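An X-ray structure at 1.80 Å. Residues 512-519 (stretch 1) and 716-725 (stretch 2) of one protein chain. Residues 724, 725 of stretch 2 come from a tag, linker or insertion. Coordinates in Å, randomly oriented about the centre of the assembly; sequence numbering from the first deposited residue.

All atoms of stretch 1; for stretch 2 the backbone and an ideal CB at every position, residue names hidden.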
# COMPACT_ATOMS: atom_id res chain seq x y z
N THR A 512 -17.44 0.78 2.63
CA THR A 512 -18.64 0.82 3.46
C THR A 512 -19.39 2.13 3.19
O THR A 512 -20.63 2.13 3.06
CB THR A 512 -18.24 0.72 4.98
OG1 THR A 512 -17.60 -0.53 5.23
CG2 THR A 512 -19.49 0.77 5.92
N TRP A 513 -18.67 3.25 3.17
CA TRP A 513 -19.28 4.54 2.88
C TRP A 513 -19.86 4.57 1.48
O TRP A 513 -21.02 4.94 1.32
CB TRP A 513 -18.26 5.67 3.02
CG TRP A 513 -18.72 7.04 2.80
CD1 TRP A 513 -18.65 7.76 1.67
CD2 TRP A 513 -19.33 7.90 3.79
NE1 TRP A 513 -19.17 9.01 1.87
CE2 TRP A 513 -19.59 9.13 3.16
CE3 TRP A 513 -19.64 7.76 5.13
CZ2 TRP A 513 -20.13 10.22 3.83
CZ3 TRP A 513 -20.18 8.86 5.82
CH2 TRP A 513 -20.43 10.06 5.16
N ILE A 514 -19.09 4.17 0.49
CA ILE A 514 -19.54 4.21 -0.92
C ILE A 514 -20.75 3.29 -1.15
O ILE A 514 -21.71 3.68 -1.82
CB ILE A 514 -18.39 3.81 -1.83
CG1 ILE A 514 -17.20 4.79 -1.66
CG2 ILE A 514 -18.90 3.70 -3.29
CD1 ILE A 514 -15.86 4.19 -2.05
N ASP A 515 -20.71 2.10 -0.56
CA ASP A 515 -21.82 1.16 -0.69
C ASP A 515 -22.92 1.37 0.33
O ASP A 515 -23.82 0.52 0.48
CB ASP A 515 -21.32 -0.26 -0.71
CG ASP A 515 -22.35 -1.22 -1.28
OD1 ASP A 515 -23.10 -0.85 -2.23
OD2 ASP A 515 -22.49 -2.36 -0.84
N SER A 516 -22.88 2.53 1.00
CA SER A 516 -24.01 3.03 1.78
C SER A 516 -24.68 4.27 1.12
O SER A 516 -25.58 4.84 1.68
CB SER A 516 -23.53 3.36 3.20
OG SER A 516 -23.10 2.16 3.85
N GLY A 517 -24.26 4.62 -0.10
CA GLY A 517 -24.79 5.76 -0.84
C GLY A 517 -24.05 7.09 -0.69
O GLY A 517 -24.61 8.15 -1.02
N GLY A 518 -22.84 7.06 -0.12
CA GLY A 518 -22.02 8.25 -0.00
C GLY A 518 -21.02 8.33 -1.14
O GLY A 518 -20.72 7.31 -1.77
N ALA A 519 -20.49 9.52 -1.41
CA ALA A 519 -19.40 9.70 -2.35
C ALA A 519 -18.11 9.72 -1.58
O ALA A 519 -18.07 10.17 -0.43
CB ALA A 519 -19.57 10.96 -3.13
N UNK A 716 -23.89 14.01 10.41
CA UNK A 716 -23.67 15.44 10.22
C UNK A 716 -23.58 15.86 8.75
O UNK A 716 -23.60 17.06 8.46
CB UNK A 716 -22.39 15.86 10.94
N UNK A 717 -23.52 14.91 7.81
CA UNK A 717 -23.61 15.25 6.41
C UNK A 717 -24.95 14.90 5.75
O UNK A 717 -25.12 15.12 4.55
CB UNK A 717 -22.48 14.55 5.66
N UNK A 718 -25.87 14.32 6.50
CA UNK A 718 -27.17 13.97 5.92
C UNK A 718 -27.19 12.67 5.14
O UNK A 718 -28.09 12.45 4.33
CB UNK A 718 -27.63 15.10 5.00
N UNK A 719 -26.25 11.77 5.39
CA UNK A 719 -26.27 10.48 4.73
C UNK A 719 -27.17 9.51 5.45
O UNK A 719 -26.92 9.18 6.61
CB UNK A 719 -24.85 9.91 4.63
N UNK A 720 -28.17 9.00 4.74
CA UNK A 720 -28.96 7.87 5.20
C UNK A 720 -28.45 6.63 4.48
O UNK A 720 -28.62 6.54 3.28
CB UNK A 720 -30.45 8.09 4.95
N UNK A 721 -27.79 5.69 5.17
CA UNK A 721 -27.24 4.48 4.52
C UNK A 721 -28.30 3.69 3.79
O UNK A 721 -29.33 3.38 4.41
CB UNK A 721 -26.56 3.58 5.55
N UNK A 722 -28.10 3.44 2.50
CA UNK A 722 -29.03 2.67 1.69
C UNK A 722 -28.31 1.70 0.77
O UNK A 722 -27.28 2.04 0.21
CB UNK A 722 -29.91 3.61 0.87
N UNK A 723 -28.86 0.51 0.58
CA UNK A 723 -28.30 -0.42 -0.39
C UNK A 723 -28.75 -0.12 -1.82
O UNK A 723 -29.77 0.52 -2.03
CB UNK A 723 -28.69 -1.85 -0.02
N UNK A 724 -27.98 -0.58 -2.79
CA UNK A 724 -28.40 -0.58 -4.19
C UNK A 724 -27.55 -1.53 -4.97
O UNK A 724 -26.34 -1.72 -4.69
CB UNK A 724 -28.32 0.82 -4.80
N UNK A 725 -28.13 -2.10 -6.01
CA UNK A 725 -27.34 -2.87 -6.98
C UNK A 725 -28.02 -2.86 -8.35
O UNK A 725 -29.22 -2.69 -8.44
CB UNK A 725 -27.15 -4.31 -6.50

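Position 716 has helical backbone angles, and no atom of stretch 1 lies within 5.5 Å of its ideal CB. The contact sets no rule here, and the residue is F716.

At 717 CA-to-CB points toward stretch 1, with the ideal CB 5.0 Å from W513 CH2. The rim of an indole lies ahead, so a short side chain, polar or apolar, would suit. The residue is T717; at chi1 p its OG1 comes 3.8 Å from W513 CH2, near the ring plane, a contact at the edge.

Position 718 has phi/psi of 82/22, where a CB would be jammed against the preceding carbonyl oxygen. The backbone alone calls for glycine, and G718 closes the helix in a Schellman motif.

Position 719 faces stretch 1 most fully. Its CB points toward stretch 1, 4.5 Å from W513 CH2, and ahead lie the open face of that indole and the bare backbone of G517 and G518. A branched aliphatic or methionine could fill the space. The residue is L719, with chi1 t and chi2 p. Its CD2 sits 3.8 Å from the centroid of the W513 six-membered ring, only 7° off the normal, a CH-pi contact, while CD1 reaches the glycines, 3.6 Å from G517 O.

At 720 CB points away into space that stretch 1 leaves empty, so many residues would do; it is T720.

Position 721 runs close by S516, its ideal CB 3.8 Å from S516 CB and pointing sideways. With phi at -57 and no partner evident for its backbone N in stretch 1, a small residue or proline fits. P721 packs its CB 4.1 Å from S516 CB, and its CA makes a CA-H...O contact of 3.3 Å to S516 O.

That same carbonyl fixes 722: the backbone N of 722 lies 3.0 Å from S516 O and donates a hydrogen bond at 163°. Proline is therefore disfavoured, but the sideways CB leaves the side chain otherwise free. R722 leads its end away from stretch 1.

At 723 CB points away and phi is -82, so proline is one possibility among many; P723 is found.

At 724 CB points sideways with nothing of stretch 1 within 5.5 Å, so no side chain is preferred. Tag residue W724 uses main-chain atoms: one water, 3.1 Å from D515 OD1, accepts from W724 N, and the O of a second lies 2.7 Å from both D515 OD1 and W724 O. Its indole leads away.

At 725 the ideal CB is equally remote and the choice open; tag residue S725 caps a backbone N just past the stretch.

Stretch 2 (716-725) FTGLTPRPWS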
# COMPACT_ATOMS: atom_id res chain seq x y z
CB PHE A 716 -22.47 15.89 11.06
CG PHE A 716 -22.81 15.98 12.50
CD1 PHE A 716 -23.65 17.00 12.95
CD2 PHE A 716 -22.39 15.00 13.40
CE1 PHE A 716 -24.08 17.03 14.29
CE2 PHE A 716 -22.79 15.05 14.74
CZ PHE A 716 -23.63 16.06 15.18
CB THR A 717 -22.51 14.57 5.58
OG1 THR A 717 -22.56 13.15 5.73
CG2 THR A 717 -21.12 15.01 6.00
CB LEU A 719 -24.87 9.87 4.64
CG LEU A 719 -24.83 8.50 3.93
CD1 LEU A 719 -25.25 8.67 2.46
CD2 LEU A 719 -23.45 7.84 4.04
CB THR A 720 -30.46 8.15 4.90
OG1 THR A 720 -30.94 9.20 5.76
CG2 THR A 720 -31.32 6.94 5.21
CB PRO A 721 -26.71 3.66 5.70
CG PRO A 721 -26.35 4.71 6.72
CD PRO A 721 -27.47 5.72 6.61
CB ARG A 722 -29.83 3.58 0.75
CG ARG A 722 -30.97 4.37 1.32
CD ARG A 722 -31.63 5.16 0.22
NE ARG A 722 -32.92 5.75 0.58
CZ ARG A 722 -33.27 7.01 0.28
NH1 ARG A 722 -32.43 7.83 -0.35
NH2 ARG A 722 -34.47 7.44 0.62
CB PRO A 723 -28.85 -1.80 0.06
CG PRO A 723 -30.11 -1.50 0.82
CD PRO A 723 -30.03 -0.06 1.29
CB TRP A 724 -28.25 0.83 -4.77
CG TRP A 724 -28.60 1.00 -6.22
CD1 TRP A 724 -29.79 1.46 -6.73
CD2 TRP A 724 -27.74 0.81 -7.34
NE1 TRP A 724 -29.70 1.54 -8.10
CE2 TRP A 724 -28.47 1.11 -8.51
CE3 TRP A 724 -26.43 0.37 -7.49
CZ2 TRP A 724 -27.92 1.02 -9.78
CZ3 TRP A 724 -25.89 0.27 -8.76
CH2 TRP A 724 -26.63 0.60 -9.90
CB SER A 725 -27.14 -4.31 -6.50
OG SER A 725 -28.33 -5.04 -6.71
O HOH W 1 -25.73 -2.16 -1.38
O HOH W 2 -23.88 -2.74 -4.04
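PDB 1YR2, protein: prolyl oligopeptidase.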